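Local coordinates for protein dihydrodipicolinate synthase (Bacillus anthracis, PDB 1XKY) that probably catalyses the condensation of pyruvate with L-aspartate semialdehyde, the dihydrodipicolinate synthase step of lysine biosynthesis, at residues 260-264 against 275-279; 216-221 against 250-255; 202-207 against 228-233. All coordinates share one frame; numbering follows the deposited sequence.

Contact 1: residues 260-264 against 275-279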
loop_
_atom_site.group_PDB
_atom_site.type_symbol
_atom_site.label_atom_id
_atom_site.label_comp_id
_atom_site.label_asym_id
_atom_site.label_seq_id
_atom_site.Cartn_x
_atom_site.Cartn_y
_atom_site.Cartn_z
ATOM N N PRO A 260 9.997 1.953 21.688
ATOM C CA PRO A 260 10.237 3.292 22.235
ATOM C C PRO A 260 11.726 3.579 22.392
ATOM O O PRO A 260 12.105 4.471 23.152
ATOM C CB PRO A 260 9.567 3.228 23.608
ATOM C CG PRO A 260 9.648 1.793 23.992
ATOM C CD PRO A 260 9.514 1.013 22.714
ATOM N N THR A 261 12.558 2.827 21.679
ATOM C CA THR A 261 13.967 2.699 22.029
ATOM C C THR A 261 14.705 4.021 21.844
ATOM O O THR A 261 15.567 4.379 22.646
ATOM C CB THR A 261 14.636 1.597 21.188
ATOM O OG1 THR A 261 14.023 0.334 21.476
ATOM C CG2 THR A 261 16.079 1.394 21.624
ATOM N N PRO A 262 14.361 4.741 20.781
ATOM C CA PRO A 262 14.876 6.100 20.572
ATOM C C PRO A 262 14.492 7.126 21.655
ATOM O O PRO A 262 15.355 7.883 22.110
ATOM C CB PRO A 262 14.305 6.483 19.196
ATOM C CG PRO A 262 14.068 5.178 18.516
ATOM C CD PRO A 262 13.595 4.273 19.613
ATOM N N VAL A 263 13.231 7.143 22.082
ATOM C CA VAL A 263 12.800 8.104 23.104
ATOM C C VAL A 263 13.428 7.816 24.474
ATOM O O VAL A 263 13.845 8.750 25.168
ATOM C CB VAL A 263 11.241 8.270 23.167
ATOM C CG1 VAL A 263 10.557 7.066 23.772
ATOM C CG2 VAL A 263 10.878 9.549 23.936
ATOM N N LYS A 264 13.547 6.535 24.836
ATOM C CA LYS A 264 14.295 6.143 26.035
ATOM C C LYS A 264 15.746 6.614 25.999
ATOM O O LYS A 264 16.266 7.091 26.996
ATOM C CB LYS A 264 14.281 4.623 26.238
ATOM C CG LYS A 264 12.972 4.083 26.746
ATOM C CD LYS A 264 13.148 2.696 27.344
ATOM C CE LYS A 264 12.006 2.349 28.259
ATOM N NZ LYS A 264 12.097 0.951 28.764
ATOM N N GLY A 275 16.695 3.494 31.398
ATOM C CA GLY A 275 17.179 2.162 31.046
ATOM C C GLY A 275 16.966 1.779 29.595
ATOM O O GLY A 275 16.715 2.635 28.737
ATOM N N SER A 276 17.044 0.478 29.341
ATOM C CA SER A 276 16.960 -0.065 28.001
ATOM C C SER A 276 15.581 -0.676 27.719
ATOM O O SER A 276 14.594 -0.287 28.344
ATOM C CB SER A 276 18.064 -1.093 27.809
ATOM O OG SER A 276 18.294 -1.299 26.437
ATOM N N VAL A 277 15.538 -1.623 26.781
ATOM C CA VAL A 277 14.303 -2.236 26.306
ATOM C C VAL A 277 14.392 -3.748 26.392
ATOM O O VAL A 277 15.480 -4.311 26.532
ATOM C CB VAL A 277 13.974 -1.839 24.839
ATOM C CG1 VAL A 277 13.505 -0.390 24.767
ATOM C CG2 VAL A 277 15.176 -2.104 23.902
ATOM N N ARG A 278 13.235 -4.402 26.315
ATOM C CA ARG A 278 13.183 -5.864 26.379
ATOM C C ARG A 278 13.019 -6.455 24.995
ATOM O O ARG A 278 12.283 -5.917 24.175
ATOM C CB ARG A 278 12.029 -6.321 27.262
ATOM C CG ARG A 278 12.180 -5.914 28.703
ATOM C CD ARG A 278 11.082 -6.492 29.539
ATOM N NE ARG A 278 11.164 -6.074 30.932
ATOM C CZ ARG A 278 10.253 -6.380 31.852
ATOM N NH1 ARG A 278 9.186 -7.094 31.523
ATOM N NH2 ARG A 278 10.399 -5.968 33.107
ATOM N N LEU A 279 13.704 -7.569 24.757
ATOM C CA LEU A 279 13.575 -8.326 23.515
ATOM C C LEU A 279 12.100 -8.644 23.213
ATOM O O LEU A 279 11.346 -8.985 24.125
ATOM C CB LEU A 279 14.407 -9.615 23.594
ATOM C CG LEU A 279 15.924 -9.492 23.386
ATOM C CD1 LEU A 279 16.649 -10.747 23.860
ATOM C CD2 LEU A 279 16.245 -9.222 21.921
HETATM O O HOH W 1 17.140 5.384 29.132
#
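Thr261 and Lys264, one turn apart on a helix, both touch the irregular strip 275-279, the lysine heading for it; Val277 meets the first, a backbone carbonyl the second. The side chains of Thr261 and Val277 cross at about a right angle, and the threonine hydroxyl carries the touch: OG1 lies 3.4 Å from Val277 CG1 and 3.6 Å from Val277 CG2, against the fork of the valine. This OG1 stands anti to its carbonyl carbon (chi1 -63°). Pro258 O and Leu282 O both lie within its weak hydrogen-bonding reach and must share its proton, so a small hydroxyl suits a spot bordered by the valine fork and by carbonyl oxygens. Val277 CG1 reaches further, to Lys264 CD at 4.0 Å, and brushes the ring of Pro260. In this TIM-barrel enzyme helix 261-269 belongs to those that follow the eighth strand, and 275-279 to the link toward helix 286-297. Pro260, preceded by a cis peptide bond, occupies the N-cap, and its O accepts the first helical bond from Lys264 N. Beyond CG the lysine runs extended, passing Gly275 O with its CD before NZ donates to Ser276 O over 2.8 Å. That bond arrives nearly head-on, with a C=O...N angle of 158°, and tilts 20° from the carbonyl plane. NZ is gripped twice more, by a salt bridge to Glu58 OE1 and a hydrogen bond to Thr22 O, from loops after the second and first barrel strands. Three acceptors, one a carboxylate, are consistent with a protonated lysine, and its long chain lets it reach them. Gly275 takes its positive phi readily, having no side chain. A water 2.8 Å from Gly275 O also lies 2.9 Å from Lys264 O.

Contact 2: residues 216-221 against 250-255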
loop_
_atom_site.group_PDB
_atom_site.type_symbol
_atom_site.label_atom_id
_atom_site.label_comp_id
_atom_site.label_asym_id
_atom_site.label_seq_id
_atom_site.Cartn_x
_atom_site.Cartn_y
_atom_site.Cartn_z
ATOM N N VAL A 216 4.347 10.935 22.084
ATOM C CA VAL A 216 5.636 10.401 22.454
ATOM C C VAL A 216 6.706 11.490 22.608
ATOM O O VAL A 216 7.486 11.465 23.535
ATOM C CB VAL A 216 6.080 9.320 21.451
ATOM C CG1 VAL A 216 7.508 8.939 21.639
ATOM C CG2 VAL A 216 5.172 8.113 21.552
ATOM N N ALA A 217 6.707 12.437 21.685
ATOM C CA ALA A 217 7.666 13.560 21.685
ATOM C C ALA A 217 7.628 14.432 22.937
ATOM O O ALA A 217 8.623 15.067 23.286
ATOM C CB ALA A 217 7.455 14.429 20.454
ATOM N N SER A 218 6.472 14.472 23.592
ATOM C CA SER A 218 6.300 15.183 24.856
ATOM C C SER A 218 7.287 14.752 25.951
ATOM O O SER A 218 7.487 15.485 26.906
ATOM C CB SER A 218 4.873 14.977 25.359
ATOM O OG SER A 218 4.632 13.597 25.532
ATOM N N HIS A 219 7.877 13.560 25.828
ATOM C CA HIS A 219 8.979 13.153 26.710
ATOM C C HIS A 219 10.186 14.101 26.639
ATOM O O HIS A 219 10.912 14.230 27.619
ATOM C CB HIS A 219 9.481 11.747 26.375
ATOM C CG HIS A 219 8.544 10.643 26.757
ATOM N ND1 HIS A 219 8.596 10.021 27.983
ATOM C CD2 HIS A 219 7.584 9.998 26.050
ATOM C CE1 HIS A 219 7.686 9.065 28.029
ATOM N NE2 HIS A 219 7.060 9.028 26.867
ATOM N N VAL A 220 10.417 14.723 25.481
ATOM C CA VAL A 220 11.582 15.587 25.284
ATOM C C VAL A 220 11.269 17.040 24.915
ATOM O O VAL A 220 12.069 17.924 25.211
ATOM C CB VAL A 220 12.585 15.003 24.244
ATOM C CG1 VAL A 220 13.242 13.744 24.802
ATOM C CG2 VAL A 220 11.909 14.727 22.890
ATOM N N ILE A 221 10.129 17.293 24.277
ATOM C CA ILE A 221 9.777 18.665 23.896
ATOM C C ILE A 221 8.352 19.036 24.312
ATOM O O ILE A 221 7.658 19.747 23.601
ATOM C CB ILE A 221 9.992 18.912 22.382
ATOM C CG1 ILE A 221 9.287 17.830 21.552
ATOM C CG2 ILE A 221 11.496 18.967 22.061
ATOM C CD1 ILE A 221 9.036 18.232 20.094
ATOM N N VAL A 250 11.647 16.404 15.313
ATOM C CA VAL A 250 11.979 15.644 16.515
ATOM C C VAL A 250 11.275 14.281 16.525
ATOM O O VAL A 250 11.895 13.246 16.818
ATOM C CB VAL A 250 11.656 16.460 17.791
ATOM C CG1 VAL A 250 11.697 15.583 19.056
ATOM C CG2 VAL A 250 12.629 17.635 17.906
ATOM N N THR A 251 9.992 14.281 16.184
ATOM C CA THR A 251 9.212 13.051 16.175
ATOM C C THR A 251 9.760 12.027 15.186
ATOM O O THR A 251 9.936 10.860 15.537
ATOM C CB THR A 251 7.726 13.322 15.889
ATOM O OG1 THR A 251 7.212 14.190 16.907
ATOM C CG2 THR A 251 6.941 12.027 15.915
ATOM N N ASP A 252 10.056 12.464 13.967
ATOM C CA ASP A 252 10.633 11.568 12.963
ATOM C C ASP A 252 11.887 10.850 13.486
ATOM O O ASP A 252 12.060 9.651 13.254
ATOM C CB ASP A 252 10.960 12.329 11.670
ATOM C CG ASP A 252 9.723 12.662 10.852
ATOM O OD1 ASP A 252 8.622 12.141 11.157
ATOM O OD2 ASP A 252 9.855 13.454 9.891
ATOM N N SER A 253 12.734 11.580 14.208
ATOM C CA SER A 253 14.001 11.033 14.706
ATOM C C SER A 253 13.787 9.973 15.792
ATOM O O SER A 253 14.650 9.118 16.007
ATOM C CB SER A 253 14.909 12.153 15.225
ATOM O OG SER A 253 14.537 12.576 16.523
ATOM N N LEU A 254 12.631 10.044 16.457
ATOM C CA LEU A 254 12.245 9.116 17.532
ATOM C C LEU A 254 11.635 7.796 17.020
ATOM O O LEU A 254 11.381 6.872 17.803
ATOM C CB LEU A 254 11.251 9.816 18.472
ATOM C CG LEU A 254 11.690 10.487 19.786
ATOM C CD1 LEU A 254 13.172 10.735 19.929
ATOM C CD2 LEU A 254 10.865 11.759 20.017
ATOM N N PHE A 255 11.398 7.709 15.711
ATOM C CA PHE A 255 10.845 6.504 15.101
ATOM C C PHE A 255 11.714 5.930 13.974
ATOM O O PHE A 255 11.226 5.131 13.167
ATOM C CB PHE A 255 9.427 6.792 14.591
ATOM C CG PHE A 255 8.419 7.008 15.688
ATOM C CD1 PHE A 255 7.682 5.943 16.189
ATOM C CD2 PHE A 255 8.199 8.277 16.209
ATOM C CE1 PHE A 255 6.745 6.135 17.203
ATOM C CE2 PHE A 255 7.264 8.488 17.226
ATOM C CZ PHE A 255 6.532 7.409 17.724
#
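Ile221 and Val250 reach toward each other tip to tip, and the isoleucine can be followed outward from its backbone. Its CB points at the segment 250-255. CG1 is held between the backbone N and the carbonyl carbon (chi1 52°) and comes to 4.1 Å from Val250 CG1. CD1 ends the chain against the same valine, 3.9 Å from Val250 CG1 and equally near its CB. The longer branch of isoleucine thus reaches across to the short, beta-branched valine. Val250 CG1 is shared, since Val220 CG2 also lies 3.9 Å from it. One turn back from Ile221, the segments draw together where side chains are small. Ala217 and Thr251 have their CA atoms only 5.7 Å apart; Ala217 CB rests 3.6 Å from Thr251 OG1, whose polar need is met by a hydrogen bond to Leu247 O. Leu254 extends CD2 to 4.0 Å from Ala217 CA, beside which only a methyl group stands. At the far end Val216 CG2 meets Phe255 CZ at 4.1 Å, the two side chains coming from opposite directions. Ala217 O accepts bonds from both Val220 N and Ile221 N, which tie together the turn leading into the helix 218-234. This turn follows directly on the eighth barrel strand, 212-215, so the contact sets the stretch just after that strand against the C-terminal part of the helix 237-253, with Val216 and Val220 also touching the helix 261-269 and Leu254 the helix 286-297.

Contact 3: residues 202-207 against 228-233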
loop_
_atom_site.group_PDB
_atom_site.type_symbol
_atom_site.label_atom_id
_atom_site.label_comp_id
_atom_site.label_asym_id
_atom_site.label_seq_id
_atom_site.Cartn_x
_atom_site.Cartn_y
_atom_site.Cartn_z
ATOM N N THR A 202 -0.534 16.703 15.293
ATOM C CA THR A 202 -1.216 17.446 16.367
ATOM C C THR A 202 -1.934 18.694 15.831
ATOM O O THR A 202 -3.148 18.863 16.021
ATOM C CB THR A 202 -0.232 17.872 17.474
ATOM O OG1 THR A 202 0.415 16.716 18.026
ATOM C CG2 THR A 202 -0.960 18.635 18.580
ATOM N N LEU A 203 -1.179 19.549 15.145
ATOM C CA LEU A 203 -1.707 20.829 14.666
ATOM C C LEU A 203 -2.833 20.681 13.621
ATOM O O LEU A 203 -3.922 21.207 13.823
ATOM C CB LEU A 203 -0.572 21.744 14.165
ATOM C CG LEU A 203 -0.617 23.168 14.723
ATOM C CD1 LEU A 203 -0.700 23.164 16.263
ATOM C CD2 LEU A 203 0.583 23.987 14.256
ATOM N N PRO A 204 -2.583 19.953 12.514
ATOM C CA PRO A 204 -3.674 19.744 11.558
ATOM C C PRO A 204 -4.882 18.979 12.123
ATOM O O PRO A 204 -6.008 19.237 11.709
ATOM C CB PRO A 204 -3.003 18.968 10.411
ATOM C CG PRO A 204 -1.776 18.370 10.999
ATOM C CD PRO A 204 -1.324 19.333 12.059
ATOM N N ALA A 205 -4.658 18.059 13.059
ATOM C CA ALA A 205 -5.765 17.365 13.723
ATOM C C ALA A 205 -6.599 18.329 14.587
ATOM O O ALA A 205 -7.826 18.313 14.547
ATOM C CB ALA A 205 -5.246 16.214 14.566
ATOM N N MET A 206 -5.923 19.163 15.363
ATOM C CA MET A 206 -6.607 20.180 16.150
ATOM C C MET A 206 -7.333 21.202 15.255
ATOM O O MET A 206 -8.432 21.642 15.589
ATOM C CB MET A 206 -5.631 20.851 17.121
ATOM C CG MET A 206 -5.206 19.900 18.242
ATOM S SD MET A 206 -4.154 20.652 19.482
ATOM C CE MET A 206 -5.370 21.570 20.415
ATOM N N ALA A 207 -6.756 21.522 14.098
ATOM C CA ALA A 207 -7.407 22.432 13.151
ATOM C C ALA A 207 -8.788 21.951 12.717
ATOM O O ALA A 207 -9.681 22.769 12.523
ATOM C CB ALA A 207 -6.527 22.678 11.938
ATOM N N MET A 228 3.310 25.583 21.357
ATOM C CA MET A 228 2.731 25.404 20.029
ATOM C C MET A 228 1.205 25.432 20.069
ATOM O O MET A 228 0.569 26.134 19.279
ATOM C CB MET A 228 3.212 24.086 19.402
ATOM C CG MET A 228 2.795 23.915 17.951
ATOM S SD MET A 228 3.045 22.254 17.319
ATOM C CE MET A 228 1.922 21.272 18.315
ATOM N N ILE A 229 0.628 24.669 20.993
ATOM C CA ILE A 229 -0.821 24.576 21.130
ATOM C C ILE A 229 -1.433 25.893 21.617
ATOM O O ILE A 229 -2.492 26.288 21.143
ATOM C CB ILE A 229 -1.223 23.397 22.059
ATOM C CG1 ILE A 229 -0.889 22.066 21.375
ATOM C CG2 ILE A 229 -2.716 23.463 22.440
ATOM C CD1 ILE A 229 -1.078 20.861 22.248
ATOM N N ALA A 230 -0.765 26.569 22.551
ATOM C CA ALA A 230 -1.226 27.874 23.037
ATOM C C ALA A 230 -1.227 28.910 21.899
ATOM O O ALA A 230 -2.193 29.654 21.724
ATOM C CB ALA A 230 -0.356 28.344 24.175
ATOM N N ALA A 231 -0.145 28.937 21.130
ATOM C CA ALA A 231 -0.041 29.805 19.961
ATOM C C ALA A 231 -1.125 29.495 18.932
ATOM O O ALA A 231 -1.767 30.404 18.394
ATOM C CB ALA A 231 1.331 29.679 19.335
ATOM N N PHE A 232 -1.316 28.211 18.648
ATOM C CA PHE A 232 -2.350 27.788 17.713
ATOM C C PHE A 232 -3.739 28.218 18.166
ATOM O O PHE A 232 -4.475 28.847 17.414
ATOM C CB PHE A 232 -2.337 26.274 17.528
ATOM C CG PHE A 232 -3.289 25.810 16.474
ATOM C CD1 PHE A 232 -2.983 25.987 15.128
ATOM C CD2 PHE A 232 -4.507 25.253 16.813
ATOM C CE1 PHE A 232 -3.868 25.579 14.142
ATOM C CE2 PHE A 232 -5.398 24.847 15.830
ATOM C CZ PHE A 232 -5.077 25.015 14.497
ATOM N N GLN A 233 -4.091 27.873 19.401
ATOM C CA GLN A 233 -5.403 28.195 19.962
ATOM C C GLN A 233 -5.630 29.704 20.025
ATOM O O GLN A 233 -6.756 30.167 19.892
ATOM C CB GLN A 233 -5.578 27.552 21.350
ATOM C CG GLN A 233 -5.827 26.037 21.296
ATOM C CD GLN A 233 -5.956 25.384 22.668
ATOM O OE1 GLN A 233 -5.310 25.791 23.637
ATOM N NE2 GLN A 233 -6.794 24.361 22.754
#
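Leu203 and Phe232 slide past each other in opposite directions at the junction of two neighbouring helices in the outer layer of the TIM barrel. The helix 202-207 follows the seventh strand and the helix 218-234 the eighth, and their segments run at 33° to one another with axes 11.0 Å apart. That spacing is wide for helices, and it is filled by large apolar side chains. The chief bump is Phe232. With its CG anti to the backbone N (chi1 -174°), the ring leaves its helix directly for the hollow formed by Leu203, Met206 and Ala207, residues that fall on one side of the facing helix. Leu203 lines one wall: its CG lies 3.7 Å from Phe232 CD1, while its CD1 packs on the CB and CG of the same phenylalanine. Ala207 is small enough for the ring to come right up to its CA. A second bump goes the same way, as Met228, bent at its last torsion, rests its methyl CE against both Leu203 CD1, 3.8 Å off, and Thr202 CG2, 3.9 Å off. Met206 answers from the other helix. It crosses Ile229 at about a right angle, with SD 4.0 Å from Ile229 CG1, and its flexible, unbranched chain lets the end settle into the groove between Ile229 and Gln233, where CE lies 3.9 Å from Gln233 NE2. A third subunit of the tetramer borders this packing: Phe237 of that subunit meets the Phe232 ring, and Gln241 of that subunit hydrogen-bonds Ala207 O. At the end of the hollow, next to the other subunit, the ring presents its edge to Ala207, whose CA lies near the ring plane, 3.7 Å from Phe232 CZ.

From the N terminus, the helix 202-207 comes first, followed by the eighth strand and the turn 216-221. Contact 3 then closes a loop around that strand when 228-233 returns to 202-207. Contact 2 closes at 250-255, after the chain has run out along the helix 218-234 and back along 237-253, so contacts 2 and 3 cross and both draw on the helix 218-234, with centres about 17 Å apart. Contact 1 is in series, a short loop of its own. It nevertheless touches contact 2 through Val263 on His219 and Pro262 on Leu254. Contact 3 joins two barrel helices, contact 2 the turn after strand eight to helix 237-253, and contact 1 helix 261-269 to the loop after it.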